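PDB 5VHV: alkylpurine DNA glycosylase AlkC from Pseudomonas fluorescens, which excises alkylated purine bases from DNA in base excision repair, without flipping the damaged nucleotide out of the double helix. Local coordinates for residues A119-L124 / P159-L164; G153-L158 / A194-D199; D98-S103 / Q129-V134; G114-A119 / R147-E152. All coordinates share one frame; numbering follows the deposited sequence.

In the fold
From the N terminus, contact 3 opens first, at the start of helix 100-110. The loop before helix 119-126 then opens contact 4, and that helix opens contact 1; the two share A119. Contact 3 closes first, on helix 128-138, and contact 4 follows on helix 144-152. The loop after that helix opens contact 2 with residues 153-158 and closes contact 1 with 159-164, while helix 187-201 closes contact 2. No contact nests inside another. Contacts 1, 3 and 4 cross one another, contact 2 crosses contact 1 and comes in series after 3 and 4. Contacts 1 and 2 tie loop 153-164 to helices 119-126 and 187-201; contacts 3 and 4 join the elements before it.

Contact 1 of 4, residues A119-L124 / P159-L164; sequences AIRHFL and PWSFRL. With 9B4 ((2R,5R,13R,16R)-9-(hydroxymethyl)-9-{[(2R)-2-hydroxypropoxy]methyl}-5,13-dimethyl-4,7,11,14-tetraoxaheptadecane-2,16-diol), chain L; nucleotides of chain D.
From helix 119-126, R121 reaches across to S161, F162 and L164, holding in place a loop on the DNA-binding side of a HEAT-like helical-repeat fold. Along that loop, W160 turns to the bound DNA: its NE1 donates to O2 of DT7 of chain D at 2.8 Å, while O36 of the 9B4 molecule lies over one face of the indole. S161 follows, small enough to sit against the arginine stem, and its OG receives a weak bond from R121 NE. F162 contributes its backbone O, gripped side-on by R121 NE and by R121 NH2, the latter at 2.8 Å; both donors keep that oxygen in the guanidinium plane. With CG between the backbone N and the carbonyl carbon (chi1 46°), the F162 ring begins on a course that brings CZ against R121 CB and its edge onto the face of H122, a T-shaped pair with planes at 71°. R121 NH1 serves the carbonyls of R155 and G153. An alanine in place of R121 would probably leave all three carbonyls without these donors and let the loop shift. R163 N donates to OP1 of DA10 of chain D at 3.0 Å. L164 closes the walk: its CG lies over one guanidinium face of R121, and its CD1 meets L124 CD1 at 3.7 Å.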
# COMPACT_ATOMS: atom_id res chain seq x y z
N ALA A 119 7.55 12.68 4.43
CA ALA A 119 8.63 13.63 4.72
C ALA A 119 10.00 12.95 4.66
O ALA A 119 10.97 13.54 4.16
CB ALA A 119 8.38 14.26 6.09
N ILE A 120 10.11 11.72 5.17
CA ILE A 120 11.43 11.10 5.24
C ILE A 120 11.99 10.86 3.85
O ILE A 120 13.21 10.83 3.66
CB ILE A 120 11.37 9.80 6.06
CG1 ILE A 120 12.78 9.30 6.41
CG2 ILE A 120 10.60 8.70 5.33
CD1 ILE A 120 13.52 10.18 7.41
N ARG A 121 11.12 10.74 2.84
CA ARG A 121 11.58 10.45 1.49
C ARG A 121 12.32 11.63 0.86
O ARG A 121 13.21 11.43 0.04
CB ARG A 121 10.40 10.00 0.62
CG ARG A 121 9.81 8.68 1.15
CD ARG A 121 8.54 8.27 0.42
NE ARG A 121 8.69 7.65 -0.90
CZ ARG A 121 9.06 6.38 -1.10
NH1 ARG A 121 9.38 5.62 -0.05
NH2 ARG A 121 9.08 5.86 -2.33
N HIS A 122 12.00 12.87 1.27
CA HIS A 122 12.79 14.00 0.80
C HIS A 122 14.21 13.92 1.32
O HIS A 122 15.16 14.27 0.60
CB HIS A 122 12.14 15.32 1.22
CG HIS A 122 10.79 15.53 0.61
ND1 HIS A 122 10.62 15.98 -0.68
CD2 HIS A 122 9.55 15.26 1.08
CE1 HIS A 122 9.33 16.03 -0.97
NE2 HIS A 122 8.66 15.60 0.08
N PHE A 123 14.38 13.43 2.55
CA PHE A 123 15.72 13.28 3.10
C PHE A 123 16.43 12.09 2.46
O PHE A 123 17.62 12.16 2.18
CB PHE A 123 15.65 13.12 4.63
CG PHE A 123 15.26 14.38 5.37
CD1 PHE A 123 16.22 15.31 5.77
CD2 PHE A 123 13.94 14.63 5.66
CE1 PHE A 123 15.86 16.46 6.47
CE2 PHE A 123 13.56 15.79 6.36
CZ PHE A 123 14.52 16.70 6.76
N LEU A 124 15.70 10.99 2.19
CA LEU A 124 16.33 9.87 1.50
C LEU A 124 16.77 10.26 0.10
O LEU A 124 17.76 9.73 -0.42
CB LEU A 124 15.38 8.67 1.46
CG LEU A 124 15.21 7.93 2.79
CD1 LEU A 124 13.99 7.04 2.74
CD2 LEU A 124 16.45 7.09 3.14
N PRO A 159 2.80 4.53 -2.28
CA PRO A 159 1.74 5.34 -2.88
C PRO A 159 1.77 6.77 -2.36
O PRO A 159 2.07 7.02 -1.20
CB PRO A 159 0.45 4.60 -2.48
CG PRO A 159 0.90 3.16 -2.39
CD PRO A 159 2.26 3.28 -1.70
N TRP A 160 1.49 7.71 -3.27
CA TRP A 160 1.39 9.15 -3.00
C TRP A 160 2.75 9.80 -2.78
O TRP A 160 2.81 10.95 -2.32
CB TRP A 160 0.47 9.45 -1.82
CG TRP A 160 -0.97 9.16 -2.05
CD1 TRP A 160 -1.51 8.32 -2.99
CD2 TRP A 160 -2.08 9.71 -1.32
NE1 TRP A 160 -2.89 8.30 -2.87
CE2 TRP A 160 -3.26 9.15 -1.86
CE3 TRP A 160 -2.19 10.61 -0.24
CZ2 TRP A 160 -4.53 9.47 -1.38
CZ3 TRP A 160 -3.45 10.93 0.24
CH2 TRP A 160 -4.60 10.36 -0.33
N SER A 161 3.84 9.12 -3.12
CA SER A 161 5.17 9.73 -3.12
C SER A 161 5.92 9.28 -4.36
O SER A 161 5.53 8.33 -5.03
CB SER A 161 5.98 9.37 -1.86
OG SER A 161 7.27 9.98 -1.87
N PHE A 162 6.97 10.03 -4.69
CA PHE A 162 7.88 9.61 -5.74
C PHE A 162 8.54 8.29 -5.36
O PHE A 162 8.75 7.97 -4.19
CB PHE A 162 8.96 10.69 -6.00
CG PHE A 162 9.58 11.25 -4.74
CD1 PHE A 162 10.70 10.67 -4.18
CD2 PHE A 162 9.04 12.37 -4.13
CE1 PHE A 162 11.25 11.20 -3.01
CE2 PHE A 162 9.58 12.89 -2.97
CZ PHE A 162 10.68 12.31 -2.42
N ARG A 163 8.84 7.50 -6.38
CA ARG A 163 9.61 6.29 -6.19
C ARG A 163 11.02 6.66 -5.76
O ARG A 163 11.54 7.72 -6.13
CB ARG A 163 9.64 5.47 -7.49
CG ARG A 163 8.27 4.91 -7.87
CD ARG A 163 8.33 3.95 -9.05
NE ARG A 163 6.98 3.60 -9.49
CZ ARG A 163 6.70 2.92 -10.59
NH1 ARG A 163 7.67 2.50 -11.41
NH2 ARG A 163 5.43 2.68 -10.91
N LEU A 164 11.63 5.81 -4.95
CA LEU A 164 13.03 6.00 -4.54
C LEU A 164 13.89 5.17 -5.49
O LEU A 164 14.05 3.96 -5.31
CB LEU A 164 13.25 5.62 -3.08
CG LEU A 164 12.68 6.58 -2.03
CD1 LEU A 164 12.84 6.00 -0.63
CD2 LEU A 164 13.36 7.94 -2.12
C01 9B4 L . -7.84 6.77 -2.60
C02 9B4 L . -7.27 6.18 -1.31
C03 9B4 L . -7.56 7.14 -0.17
C05 9B4 L . -7.15 7.62 2.05
C06 9B4 L . -7.12 7.00 3.44
C07 9B4 L . -5.86 6.16 3.62
C09 9B4 L . -3.52 6.22 3.59
C10 9B4 L . -2.40 7.05 4.22
C12 9B4 L . -1.86 8.28 6.18
C13 9B4 L . -2.14 8.33 7.69
C15 9B4 L . -1.51 9.59 8.29
C16 9B4 L . -2.19 8.27 3.35
C17 9B4 L . -8.31 6.06 3.69
C23 9B4 L . -7.08 8.20 4.39
C25 9B4 L . -8.50 8.54 6.17
C26 9B4 L . -8.51 8.73 7.68
C27 9B4 L . -7.19 8.31 8.33
C34 9B4 L . -5.40 4.72 -1.42
C35 9B4 L . -4.22 4.58 -0.47
C37 9B4 L . -3.45 3.32 -0.87
O04 9B4 L . -7.02 6.66 1.04
O08 9B4 L . -4.72 6.96 3.52
O11 9B4 L . -2.76 7.42 5.53
O14 9B4 L . -3.52 8.37 7.91
O18 9B4 L . -9.55 6.63 3.39
O24 9B4 L . -7.34 7.86 5.72
O28 9B4 L . -8.72 10.10 7.88
O33 9B4 L . -5.88 6.03 -1.39
O36 9B4 L . -3.41 5.73 -0.56
P DA D 10 6.95 9.00 -9.68
OP1 DA D 10 8.21 8.40 -9.15
OP2 DA D 10 7.02 10.43 -10.09
O5' DA D 10 6.54 8.14 -10.95
C5' DA D 10 6.52 6.76 -10.82
C4' DA D 10 5.93 6.14 -12.04
O4' DA D 10 4.52 6.48 -12.11
C3' DA D 10 6.55 6.63 -13.35
O3' DA D 10 7.18 5.56 -13.97
C2' DA D 10 5.36 7.16 -14.16
C1' DA D 10 4.17 6.51 -13.47
N9 DA D 10 2.91 7.23 -13.62
C8 DA D 10 2.66 8.54 -13.34
N7 DA D 10 1.42 8.90 -13.56
C5 DA D 10 0.82 7.74 -14.00
C6 DA D 10 -0.50 7.45 -14.41
N6 DA D 10 -1.47 8.37 -14.45
N1 DA D 10 -0.77 6.18 -14.80
C2 DA D 10 0.21 5.27 -14.78
N3 DA D 10 1.49 5.43 -14.42
C4 DA D 10 1.72 6.70 -14.03
P DT D 7 -10.48 13.24 -3.31
OP1 DT D 7 -10.39 14.38 -2.40
OP2 DT D 7 -11.16 13.45 -4.63
O5' DT D 7 -9.11 12.57 -3.62
C5' DT D 7 -8.21 12.36 -2.57
C4' DT D 7 -6.90 11.82 -3.09
O4' DT D 7 -7.11 10.49 -3.62
C3' DT D 7 -6.25 12.64 -4.22
O3' DT D 7 -5.08 13.28 -3.69
C2' DT D 7 -5.94 11.58 -5.32
C1' DT D 7 -6.13 10.25 -4.59
N1 DT D 7 -6.59 9.15 -5.43
C2 DT D 7 -5.87 7.97 -5.47
O2 DT D 7 -4.83 7.79 -4.85
N3 DT D 7 -6.42 6.98 -6.24
C4 DT D 7 -7.58 7.05 -6.98
O4 DT D 7 -7.97 6.12 -7.66
C5 DT D 7 -8.29 8.31 -6.89
C7 DT D 7 -9.57 8.50 -7.65
C6 DT D 7 -7.77 9.29 -6.13

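Contact 2 of 4, residues G153-L158 / A194-D199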
# COMPACT_ATOMS: atom_id res chain seq x y z
N GLY A 153 8.71 4.20 5.03
CA GLY A 153 9.31 5.37 4.42
C GLY A 153 10.37 5.04 3.40
O GLY A 153 10.64 5.87 2.52
N SER A 154 10.99 3.87 3.51
CA SER A 154 12.06 3.47 2.61
C SER A 154 11.55 2.65 1.44
O SER A 154 12.35 2.17 0.64
CB SER A 154 13.12 2.69 3.40
OG SER A 154 12.62 1.47 3.95
N ARG A 155 10.23 2.47 1.33
CA ARG A 155 9.67 1.63 0.27
C ARG A 155 10.11 2.11 -1.11
O ARG A 155 10.12 3.33 -1.37
CB ARG A 155 8.15 1.66 0.32
CG ARG A 155 7.56 0.71 1.31
CD ARG A 155 6.05 0.85 1.35
NE ARG A 155 5.43 0.45 0.08
CZ ARG A 155 4.12 0.26 -0.09
NH1 ARG A 155 3.27 0.48 0.90
NH2 ARG A 155 3.66 -0.16 -1.27
N PRO A 156 10.41 1.20 -2.03
CA PRO A 156 10.67 1.65 -3.41
C PRO A 156 9.51 2.44 -4.00
O PRO A 156 9.73 3.46 -4.68
CB PRO A 156 10.90 0.33 -4.16
CG PRO A 156 11.21 -0.69 -3.14
CD PRO A 156 10.61 -0.25 -1.86
N ARG A 157 8.28 1.96 -3.80
CA ARG A 157 7.10 2.44 -4.53
C ARG A 157 5.96 2.77 -3.56
O ARG A 157 4.86 2.23 -3.66
CB ARG A 157 6.63 1.42 -5.53
CG ARG A 157 7.64 1.15 -6.62
CD ARG A 157 7.09 0.07 -7.50
NE ARG A 157 8.02 -0.31 -8.56
CZ ARG A 157 7.65 -0.64 -9.78
NH1 ARG A 157 6.37 -0.62 -10.12
NH2 ARG A 157 8.55 -0.98 -10.67
N LEU A 158 6.22 3.70 -2.65
CA LEU A 158 5.18 4.13 -1.72
C LEU A 158 4.07 4.89 -2.45
O LEU A 158 4.36 5.85 -3.17
CB LEU A 158 5.80 5.04 -0.65
CG LEU A 158 4.81 5.50 0.42
CD1 LEU A 158 4.40 4.35 1.36
CD2 LEU A 158 5.39 6.64 1.24
N ALA A 194 5.75 -6.47 4.52
CA ALA A 194 5.19 -7.23 3.41
C ALA A 194 5.01 -6.34 2.19
O ALA A 194 5.29 -6.76 1.06
CB ALA A 194 3.86 -7.87 3.80
N ASN A 195 4.52 -5.12 2.40
CA ASN A 195 4.29 -4.23 1.27
C ASN A 195 5.60 -3.74 0.64
O ASN A 195 5.68 -3.58 -0.58
CB ASN A 195 3.40 -3.06 1.70
CG ASN A 195 1.95 -3.50 1.94
OD1 ASN A 195 1.47 -4.51 1.37
ND2 ASN A 195 1.27 -2.78 2.80
N HIS A 196 6.61 -3.46 1.46
CA HIS A 196 7.93 -3.13 0.94
C HIS A 196 8.48 -4.28 0.10
O HIS A 196 8.94 -4.08 -1.03
CB HIS A 196 8.84 -2.77 2.12
CG HIS A 196 10.18 -2.20 1.75
ND1 HIS A 196 10.76 -1.18 2.48
CD2 HIS A 196 11.08 -2.54 0.80
CE1 HIS A 196 11.96 -0.91 1.99
NE2 HIS A 196 12.17 -1.71 0.95
N LEU A 197 8.38 -5.51 0.60
CA LEU A 197 8.85 -6.65 -0.18
C LEU A 197 8.06 -6.83 -1.48
O LEU A 197 8.64 -7.10 -2.53
CB LEU A 197 8.78 -7.92 0.68
CG LEU A 197 9.87 -8.00 1.75
CD1 LEU A 197 9.49 -9.07 2.77
CD2 LEU A 197 11.22 -8.30 1.16
N ASN A 198 6.73 -6.68 -1.43
CA ASN A 198 5.94 -6.74 -2.66
C ASN A 198 6.40 -5.68 -3.67
O ASN A 198 6.53 -5.96 -4.86
CB ASN A 198 4.45 -6.61 -2.32
CG ASN A 198 3.57 -6.68 -3.54
OD1 ASN A 198 3.59 -7.66 -4.28
ND2 ASN A 198 2.76 -5.65 -3.73
N ASP A 199 6.67 -4.45 -3.21
CA ASP A 199 7.29 -3.45 -4.09
C ASP A 199 8.54 -4.01 -4.79
O ASP A 199 8.75 -3.79 -5.98
CB ASP A 199 7.72 -2.20 -3.32
CG ASP A 199 6.59 -1.30 -2.85
OD1 ASP A 199 5.39 -1.54 -3.09
OD2 ASP A 199 6.96 -0.28 -2.23
O HOH W 1 3.18 0.47 -4.80
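D199 on helix 187-201 receives R155 with both carboxylate oxygens, and this salt bridge lies at the heart of the closely fitted part of the contact. R155 NE donates almost straight to D199 OD2 (2.9 Å, 168°), and R155 NH2 reaches D199 OD1 at 2.9 Å, a side-on grip that suits arginine, whose NE and NH2 each meet one oxygen. The backbone N of R157 also donates to D199 OD2, 3.0 Å away, from the face of the carboxylate opposite to NE. Two donors on one oxygen would be expected to fix the rotation of the acid. N195 CB covers one face of the R155 guanidinium. Next to this grip, the CG of H196, anti to the backbone N (chi1 -171°), sets the ring beside the loop, where R155 CA and P156 CD make CH-pi contacts over the same face. S154 OG comes to the edge, 3.2 Å from H196 CE1, while H196 ND1 bonds to S151 O and S154 OG to A150 O.

The R157 side is looser. This extended, partly exposed side chain runs off to a salt bridge with D203, while its CB rests near the D199 carboxylate. A water lies 2.7 Å from R157 O, with D199 OD1 a long, weak second neighbour.

R155 NH2 also donates to a modified nucleotide of the bound DNA, R155 NH1 pairs with E152, and N198 ND2 holds a phosphate. D199 thus acts as a second-shell residue that positions a DNA-contacting arginine, on the nucleic-acid-binding surface of a HEAT-like glycosylase.

Contact 3 of 4, residues D98-S103 / Q129-V134; sequences DDFKRS and QRTLAV. With MES (2-(N-morpholino)-ethanesulfonic acid), chain H.
F100 and R130 lie flat against each other, the planes of phenyl ring and guanidinium only 6° from parallel, with the two side chains sliding past each other in opposite directions. F100 has its CG anti to the backbone N (chi1 -179°), and the ring extends toward helix 128-138. R130 comes the other way, extended from CG to NE, laying its methylene stem on the ring: CD sits over the centre, 3.6 Å from the centroid, a CH-pi contact. Farther out, R130 NE lies 3.5 Å from F100 CD2, at the rim of the ring, and NH1 runs on to F100 CB. The long arginine suits this exposed place, since its stem covers the aromatic face while its head stays polar.

Smaller groups complete the surroundings of the ring. T131 OG1, bonded to D127 O, is at the ring edge 3.5 Å from F100 CE1, and V134 CG2 packs against F100 CE2 at 4.0 Å. Beyond, F100 rests on F123 of helix 119-126. K101 crosses R130 at about a right angle, putting like charges close, its NZ 4.2 Å from R130 NH2.

A MES molecule, probably from the crystallisation liquor, puts its sulfonate here: R130 NH1 donates to O3S at 2.8 Å and F100 N, at the helix start, to O2S at 3.2 Å. The bound anion probably eases the repulsion between K101 and R130.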
# COMPACT_ATOMS: atom_id res chain seq x y z
N ASP A 98 18.84 21.74 6.43
CA ASP A 98 20.15 22.13 6.95
C ASP A 98 20.24 22.03 8.47
O ASP A 98 21.13 22.63 9.08
CB ASP A 98 20.52 23.55 6.51
CG ASP A 98 22.00 23.89 6.80
OD1 ASP A 98 22.87 23.08 6.42
OD2 ASP A 98 22.31 24.94 7.43
N ASP A 99 19.33 21.29 9.09
CA ASP A 99 19.36 21.05 10.53
C ASP A 99 18.95 19.57 10.68
O ASP A 99 17.89 19.21 11.20
CB ASP A 99 18.42 22.01 11.26
CG ASP A 99 18.77 22.18 12.72
OD1 ASP A 99 19.72 21.51 13.20
OD2 ASP A 99 18.09 22.97 13.41
N PHE A 100 19.83 18.70 10.16
CA PHE A 100 19.49 17.29 9.95
C PHE A 100 19.13 16.59 11.25
O PHE A 100 18.08 15.94 11.35
CB PHE A 100 20.65 16.58 9.26
CG PHE A 100 20.38 15.13 8.98
CD1 PHE A 100 19.67 14.76 7.85
CD2 PHE A 100 20.82 14.14 9.85
CE1 PHE A 100 19.42 13.43 7.59
CE2 PHE A 100 20.53 12.80 9.58
CZ PHE A 100 19.84 12.47 8.46
N LYS A 101 19.98 16.70 12.27
CA LYS A 101 19.75 15.89 13.46
C LYS A 101 18.47 16.33 14.16
O LYS A 101 17.67 15.50 14.60
CB LYS A 101 20.96 15.96 14.38
CG LYS A 101 22.06 15.07 13.84
CD LYS A 101 23.41 15.30 14.45
CE LYS A 101 24.42 14.36 13.82
NZ LYS A 101 25.80 14.77 14.10
N ARG A 102 18.24 17.64 14.22
CA ARG A 102 17.01 18.12 14.83
C ARG A 102 15.80 17.66 14.03
O ARG A 102 14.77 17.31 14.61
CB ARG A 102 17.04 19.65 14.92
CG ARG A 102 16.01 20.22 15.85
CD ARG A 102 15.94 21.74 15.73
NE ARG A 102 17.20 22.38 16.09
CZ ARG A 102 17.56 22.70 17.33
NH1 ARG A 102 16.76 22.42 18.35
NH2 ARG A 102 18.72 23.31 17.53
N SER A 103 15.91 17.68 12.69
CA SER A 103 14.80 17.26 11.84
C SER A 103 14.50 15.78 12.00
O SER A 103 13.33 15.38 12.06
CB SER A 103 15.11 17.60 10.39
OG SER A 103 15.09 19.02 10.21
N GLN A 129 22.50 8.31 2.32
CA GLN A 129 23.26 7.48 3.26
C GLN A 129 23.04 7.95 4.69
O GLN A 129 22.86 7.12 5.60
CB GLN A 129 24.75 7.48 2.88
CG GLN A 129 25.54 6.26 3.33
CD GLN A 129 25.09 4.96 2.65
OE1 GLN A 129 25.00 4.88 1.42
NE2 GLN A 129 24.78 3.96 3.44
N ARG A 130 23.03 9.27 4.90
CA ARG A 130 22.83 9.81 6.25
C ARG A 130 21.48 9.39 6.81
O ARG A 130 21.36 9.02 7.98
CB ARG A 130 22.94 11.33 6.23
CG ARG A 130 23.46 11.92 7.54
CD ARG A 130 23.50 13.45 7.50
NE ARG A 130 24.13 13.98 8.71
CZ ARG A 130 24.30 15.27 8.96
NH1 ARG A 130 23.90 16.20 8.09
NH2 ARG A 130 24.86 15.64 10.11
N THR A 131 20.44 9.44 5.97
CA THR A 131 19.09 9.13 6.41
C THR A 131 18.89 7.62 6.57
O THR A 131 18.22 7.17 7.51
CB THR A 131 18.08 9.71 5.40
OG1 THR A 131 18.34 11.11 5.20
CG2 THR A 131 16.66 9.55 5.89
N LEU A 132 19.52 6.83 5.69
CA LEU A 132 19.45 5.38 5.84
C LEU A 132 19.95 4.95 7.21
O LEU A 132 19.35 4.07 7.86
CB LEU A 132 20.26 4.69 4.72
CG LEU A 132 20.35 3.16 4.82
CD1 LEU A 132 18.99 2.50 4.65
CD2 LEU A 132 21.30 2.63 3.77
N ALA A 133 21.04 5.56 7.69
CA ALA A 133 21.58 5.18 8.99
C ALA A 133 20.57 5.44 10.10
O ALA A 133 20.42 4.63 11.03
CB ALA A 133 22.88 5.94 9.27
N VAL A 134 19.85 6.55 9.99
CA VAL A 134 18.81 6.86 10.97
C VAL A 134 17.70 5.83 10.92
O VAL A 134 17.23 5.35 11.96
CB VAL A 134 18.27 8.27 10.70
CG1 VAL A 134 17.01 8.54 11.53
CG2 VAL A 134 19.36 9.28 10.97
O1 MES H . 22.30 24.51 12.68
C2 MES H . 22.53 23.18 13.16
C3 MES H . 23.72 22.52 12.47
N4 MES H . 23.59 22.64 11.03
C5 MES H . 23.40 24.01 10.57
C6 MES H . 22.15 24.55 11.26
C7 MES H . 24.68 21.96 10.34
C8 MES H . 24.24 21.35 9.00
S MES H . 23.45 19.89 9.18
O1S MES H . 22.48 19.69 8.08
O2S MES H . 22.78 19.87 10.50
O3S MES H . 24.44 18.80 9.10

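Contact 4 of 4, residues G114-A119 / R147-E152; sequences GSAEFA and RRLASE
A buried salt bridge between E117 and R148 joins the loop ahead of helix 119-126 to the last turns of helix 144-152, close to the bound DNA. R148 NH1 donates to E117 OE2 at 2.9 Å, keeping the oxygen in its guanidinium plane but meeting the carboxylate from above, 51° out of its plane. The same oxygen takes a short bond of 2.6 Å from S115 OG on its anti lone pair. S115 OG in turn accepts from E117 N, an ST turn, so the serine both shapes the loop and steadies the acid. One water links S115 OG to R148 NH1; another accepts from R148 NH2 and lies 2.7 Å from both E117 OE1 and E152 OE2. E152 OE1 bonds to S192 OG and OE2 pairs with R155. R148 NH2 reaches onward to a DNA phosphate, and E152 CG lies over one face of the guanidinium. An alanine in place of E117 would probably leave R148 NH1 and S115 OG without their shared acceptor and the guanidinium freer to turn. Beside the polar cluster, the small A116 makes room for L149, whose CD1 comes 3.5 Å from A116 C. L149 CD2 meets A116 CB at 3.9 Å. The joint lies among three helices: A116 touches P89 of helix 87-95, R148 packs on Y188 and V189 of helix 187-201, and S151 rests on L178 and L181 at helix 175-181.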
# COMPACT_ATOMS: atom_id res chain seq x y z
N GLY A 114 0.86 11.00 13.20
CA GLY A 114 0.29 10.57 11.95
C GLY A 114 1.24 9.61 11.28
O GLY A 114 1.24 8.39 11.54
N SER A 115 2.07 10.17 10.42
CA SER A 115 3.11 9.40 9.76
C SER A 115 4.10 10.32 9.07
O SER A 115 3.69 11.22 8.32
CB SER A 115 2.51 8.46 8.73
OG SER A 115 3.55 7.86 7.99
N ALA A 116 5.39 10.07 9.25
CA ALA A 116 6.45 10.78 8.57
C ALA A 116 6.87 10.10 7.27
O ALA A 116 7.93 10.43 6.72
CB ALA A 116 7.66 10.94 9.51
N GLU A 117 6.03 9.21 6.73
CA GLU A 117 6.41 8.40 5.58
C GLU A 117 6.68 9.24 4.33
O GLU A 117 7.52 8.85 3.52
CB GLU A 117 5.34 7.36 5.26
CG GLU A 117 4.03 7.93 4.71
CD GLU A 117 2.91 6.89 4.82
OE1 GLU A 117 2.46 6.42 3.77
OE2 GLU A 117 2.48 6.57 5.95
N PHE A 118 5.97 10.35 4.15
CA PHE A 118 6.24 11.22 3.00
C PHE A 118 7.46 12.10 3.24
O PHE A 118 8.31 12.26 2.35
CB PHE A 118 5.01 12.07 2.69
CG PHE A 118 3.78 11.25 2.47
CD1 PHE A 118 3.74 10.34 1.42
CD2 PHE A 118 2.69 11.35 3.31
CE1 PHE A 118 2.64 9.55 1.22
CE2 PHE A 118 1.58 10.56 3.12
CZ PHE A 118 1.56 9.66 2.08
N ALA A 119 7.55 12.68 4.43
CA ALA A 119 8.63 13.63 4.72
C ALA A 119 10.00 12.95 4.66
O ALA A 119 10.97 13.54 4.16
CB ALA A 119 8.38 14.26 6.09
N ARG A 147 9.34 1.87 14.15
CA ARG A 147 9.79 0.75 13.33
C ARG A 147 9.04 0.72 12.01
O ARG A 147 9.63 0.47 10.95
CB ARG A 147 9.60 -0.56 14.07
CG ARG A 147 10.45 -0.67 15.36
CD ARG A 147 10.61 -2.10 15.82
NE ARG A 147 9.34 -2.82 16.04
CZ ARG A 147 8.55 -2.64 17.09
NH1 ARG A 147 8.85 -1.75 18.03
NH2 ARG A 147 7.44 -3.36 17.20
N ARG A 148 7.73 0.99 12.05
CA ARG A 148 6.94 0.97 10.83
C ARG A 148 7.42 2.04 9.85
O ARG A 148 7.49 1.81 8.64
CB ARG A 148 5.46 1.14 11.18
CG ARG A 148 4.50 0.95 10.00
CD ARG A 148 4.24 2.25 9.23
NE ARG A 148 3.12 2.06 8.30
CZ ARG A 148 2.62 3.00 7.51
NH1 ARG A 148 3.12 4.24 7.52
NH2 ARG A 148 1.58 2.70 6.72
N LEU A 149 7.76 3.23 10.36
CA LEU A 149 8.32 4.28 9.52
C LEU A 149 9.59 3.80 8.80
O LEU A 149 9.81 4.12 7.63
CB LEU A 149 8.63 5.50 10.38
CG LEU A 149 9.33 6.70 9.75
CD1 LEU A 149 8.48 7.23 8.58
CD2 LEU A 149 9.57 7.81 10.78
N ALA A 150 10.45 3.07 9.51
CA ALA A 150 11.71 2.60 8.92
C ALA A 150 11.46 1.75 7.67
O ALA A 150 12.17 1.89 6.66
CB ALA A 150 12.50 1.81 9.97
N SER A 151 10.43 0.90 7.71
CA SER A 151 10.06 0.04 6.60
C SER A 151 9.24 0.76 5.54
O SER A 151 9.46 0.58 4.34
CB SER A 151 9.26 -1.16 7.11
OG SER A 151 8.79 -1.94 6.02
N GLU A 152 8.26 1.57 5.96
CA GLU A 152 7.33 2.18 5.02
C GLU A 152 7.96 3.37 4.30
O GLU A 152 7.79 3.53 3.09
CB GLU A 152 6.06 2.60 5.76
CG GLU A 152 4.90 3.00 4.84
CD GLU A 152 4.22 1.81 4.20
OE1 GLU A 152 4.60 0.65 4.53
OE2 GLU A 152 3.32 2.02 3.36
O HOH W 2 5.11 5.71 8.99
O HOH W 3 1.60 3.93 4.14